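Long-range contact in CT296 (Chlamydia trachomatis, PDB 3QH6), which is of unknown function but resembles Fe(II) 2-oxoglutarate-dependent enzymes in structure, without an established reaction of its own: residues D107-S112 with I147-S152. Numbering follows the deposited sequence. Where two conformers were deposited one is given.
Sequences DDCDCS and ILRFSS
Ile-147 lays CG1 against one face of the Arg-149 guanidinium, two residues on along strand 145-151, and brings CD1 to Ser-112 CB. At Leu-148 the backbone O receives a CA-H...O contact from Ser-112 CA (3.2 Å). The Arg-149 chain bends at chi2 (-63°), which folds the guanidinium back between Ile-147 and Asp-107, whose CB sits over the opposite face, 3.4 Å from Arg-149 CZ. Arg-149 NH1 donates to Ser-112 OG (2.9 Å), which lies in the guanidinium plane; NH2 is hydrogen-bonded to Leu-105 O. The salt bridge from Asp-107 OD2 to Arg-149 NE is long and out of plane, charge alone; OD2 has its stronger salt bridge with Arg-94. Asp-107 OD1 accepts from Cys-109 N, an Asx turn. Phe-150 N donates to Cys-111 O (2.9 Å), almost along the C=O axis, and the return bond from Cys-111 N to Phe-150 O is weak; Asp-110 and Cys-111 together face Phe-150, a classic beta bulge. Past Ser-151, Asp-110 OD1 takes Ser-152 N (3.0 Å) and OD2 takes Ser-152 OG (2.8 Å), both from above the carboxylate plane. Within the antiparallel sheet, strands 111-116 and 145-151 are flanked by 125-128 and 91-98 respectively, while Cys-111, Leu-148 and Phe-150 pack against helix 77-85.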
ATOM      1  N   ASP A 107       8.565   7.351  -7.923  1.00 19.41           N
ATOM      2  CA  ASP A 107       7.924   6.631  -9.017  1.00 17.36           C
ATOM      3  C   ASP A 107       6.827   7.549  -9.522  1.00 23.98           C
ATOM      4  O   ASP A 107       6.128   8.179  -8.731  1.00 23.65           O
ATOM      5  CB  ASP A 107       7.335   5.296  -8.491  1.00 14.25           C
ATOM      6  CG  ASP A 107       6.775   4.411  -9.597  1.00 24.84           C
ATOM      7  OD1 ASP A 107       5.760   4.795 -10.206  1.00 24.22           O
ATOM      8  OD2 ASP A 107       7.301   3.291  -9.808  1.00 24.57           O
ATOM      9  N   ASP A 108       6.686   7.664 -10.836  1.00 19.74           N
ATOM     10  CA  ASP A 108       5.761   8.653 -11.393  1.00 21.53           C
ATOM     11  C   ASP A 108       4.345   8.107 -11.596  1.00 21.99           C
ATOM     12  O   ASP A 108       3.519   8.779 -12.246  1.00 19.39           O
ATOM     13  CB  ASP A 108       6.314   9.237 -12.729  1.00 21.99           C
ATOM     14  CG  ASP A 108       6.281   8.235 -13.875  1.00 32.22           C
ATOM     15  OD1 ASP A 108       6.118   7.025 -13.612  1.00 26.29           O
ATOM     16  OD2 ASP A 108       6.449   8.651 -15.050  1.00 33.98           O
ATOM     17  N   CYS A 109       4.033   6.942 -11.008  1.00 18.84           N
ATOM     18  CA  CYS A 109       2.683   6.361 -11.148  1.00 20.88           C
ATOM     19  C   CYS A 109       1.569   7.284 -10.616  1.00 25.00           C
ATOM     20  O   CYS A 109       1.832   8.223  -9.874  1.00 22.28           O
ATOM     21  CB  CYS A 109       2.595   4.978 -10.452  1.00 19.74           C
ATOM     22  SG  CYS A 109       2.836   5.071  -8.623  1.00 23.73           S
ATOM     23  N   ASP A 110       0.321   7.026 -11.008  1.00 18.12           N
ATOM     24  CA  ASP A 110      -0.803   7.857 -10.572  1.00 21.41           C
ATOM     25  C   ASP A 110      -0.902   7.880  -9.045  1.00 19.39           C
ATOM     26  O   ASP A 110      -1.163   8.915  -8.447  1.00 21.44           O
ATOM     27  CB  ASP A 110      -2.124   7.335 -11.158  1.00 20.24           C
ATOM     28  CG  ASP A 110      -2.151   7.370 -12.666  1.00 28.82           C
ATOM     29  OD1 ASP A 110      -1.327   6.664 -13.281  1.00 27.03           O
ATOM     30  OD2 ASP A 110      -3.006   8.091 -13.234  1.00 32.83           O
ATOM     31  N   CYS A 111      -0.705   6.732  -8.402  1.00 21.12           N
ATOM     32  CA  CYS A 111      -0.887   6.680  -6.936  1.00 20.19           C
ATOM     33  C   CYS A 111      -0.104   5.512  -6.370  1.00 21.86           C
ATOM     34  O   CYS A 111      -0.131   4.426  -6.948  1.00 18.62           O
ATOM     35  CB  CYS A 111      -2.373   6.496  -6.576  1.00 23.01           C
ATOM     36  SG  CYS A 111      -2.718   6.759  -4.781  1.00 22.20           S
ATOM     37  N   SER A 112       0.595   5.712  -5.257  1.00 16.66           N
ATOM     38  CA  SER A 112       1.208   4.569  -4.573  1.00 12.66           C
ATOM     39  C   SER A 112       0.464   4.209  -3.276  1.00 15.53           C
ATOM     40  O   SER A 112      -0.224   5.047  -2.677  1.00 15.70           O
ATOM     41  CB  SER A 112       2.689   4.857  -4.283  1.00 18.73           C
ATOM     42  OG  SER A 112       3.417   5.088  -5.481  1.00 16.48           O
ATOM     43  N   ILE A 147       5.513  -1.479  -0.994  1.00 15.76           N
ATOM     44  CA  ILE A 147       5.028  -0.332  -1.721  0.50 14.45           C
ATOM     45  C   ILE A 147       4.412  -0.842  -3.009  1.00 21.16           C
ATOM     46  O   ILE A 147       4.992  -1.673  -3.700  1.00 21.82           O
ATOM     47  CB  ILE A 147       6.148   0.714  -2.006  0.50 22.07           C
ATOM     48  CG1 ILE A 147       5.553   1.898  -2.760  0.50 19.42           C
ATOM     49  CG2 ILE A 147       7.328   0.102  -2.767  0.50 24.11           C
ATOM     50  CD1 ILE A 147       4.917   2.936  -1.819  0.50 14.47           C
ATOM     51  N   LEU A 148       3.216  -0.355  -3.296  1.00 18.92           N
ATOM     52  CA  LEU A 148       2.421  -0.827  -4.422  1.00 17.64           C
ATOM     53  C   LEU A 148       2.237   0.356  -5.338  1.00 22.12           C
ATOM     54  O   LEU A 148       1.801   1.399  -4.881  1.00 15.35           O
ATOM     55  CB  LEU A 148       1.040  -1.268  -3.912  1.00 14.56           C
ATOM     56  CG  LEU A 148       1.087  -2.405  -2.876  1.00 15.50           C
ATOM     57  CD1 LEU A 148      -0.279  -2.563  -2.210  1.00 18.97           C
ATOM     58  CD2 LEU A 148       1.533  -3.691  -3.549  1.00 19.61           C
ATOM     59  N   ARG A 149       2.561   0.205  -6.617  1.00 15.85           N
ATOM     60  CA  ARG A 149       2.451   1.305  -7.544  1.00 15.50           C
ATOM     61  C   ARG A 149       1.257   1.097  -8.449  1.00 18.54           C
ATOM     62  O   ARG A 149       1.193   0.098  -9.160  1.00 17.54           O
ATOM     63  CB  ARG A 149       3.728   1.400  -8.406  1.00 15.13           C
ATOM     64  CG  ARG A 149       5.042   1.359  -7.636  1.00 15.00           C
ATOM     65  CD  ARG A 149       5.172   2.559  -6.681  1.00 15.82           C
ATOM     66  NE  ARG A 149       6.545   2.636  -6.179  1.00 15.22           N
ATOM     67  CZ  ARG A 149       7.048   3.653  -5.508  1.00 19.90           C
ATOM     68  NH1 ARG A 149       6.290   4.708  -5.254  1.00 17.91           N
ATOM     69  NH2 ARG A 149       8.327   3.625  -5.112  1.00 18.28           N
ATOM     70  N   PHE A 150       0.373   2.092  -8.546  1.00 14.74           N
ATOM     71  CA  PHE A 150      -0.841   1.906  -9.358  1.00 16.34           C
ATOM     72  C   PHE A 150      -0.864   2.870 -10.523  1.00 20.51           C
ATOM     73  O   PHE A 150      -0.605   4.045 -10.337  1.00 17.63           O
ATOM     74  CB  PHE A 150      -2.116   2.118  -8.512  1.00 14.58           C
ATOM     75  CG  PHE A 150      -2.317   1.076  -7.456  1.00 16.48           C
ATOM     76  CD1 PHE A 150      -3.003  -0.101  -7.737  1.00 18.81           C
ATOM     77  CD2 PHE A 150      -1.778   1.235  -6.191  1.00 19.38           C
ATOM     78  CE1 PHE A 150      -3.166  -1.101  -6.738  1.00 18.59           C
ATOM     79  CE2 PHE A 150      -1.952   0.249  -5.218  1.00 22.00           C
ATOM     80  CZ  PHE A 150      -2.634  -0.906  -5.497  1.00 19.60           C
ATOM     81  N   SER A 151      -1.210   2.385 -11.716  1.00 16.87           N
ATOM     82  CA  SER A 151      -1.139   3.248 -12.912  1.00 21.44           C
ATOM     83  C   SER A 151      -2.442   3.154 -13.719  1.00 24.83           C
ATOM     84  O   SER A 151      -3.063   2.079 -13.817  1.00 27.61           O
ATOM     85  CB  SER A 151       0.064   2.853 -13.795  1.00 29.79           C
ATOM     86  OG  SER A 151       0.149   3.670 -14.962  1.00 26.05           O
ATOM     87  N   SER A 152      -2.868   4.288 -14.265  1.00 26.75           N
ATOM     88  CA  SER A 152      -4.027   4.327 -15.149  1.00 29.96           C
ATOM     89  C   SER A 152      -3.567   4.085 -16.594  1.00 43.29           C
ATOM     90  O   SER A 152      -4.381   4.073 -17.520  1.00 45.56           O
ATOM     91  CB  SER A 152      -4.717   5.691 -15.055  1.00 34.06           C
ATOM     92  OG  SER A 152      -3.852   6.727 -15.542  1.00 36.27           O
TER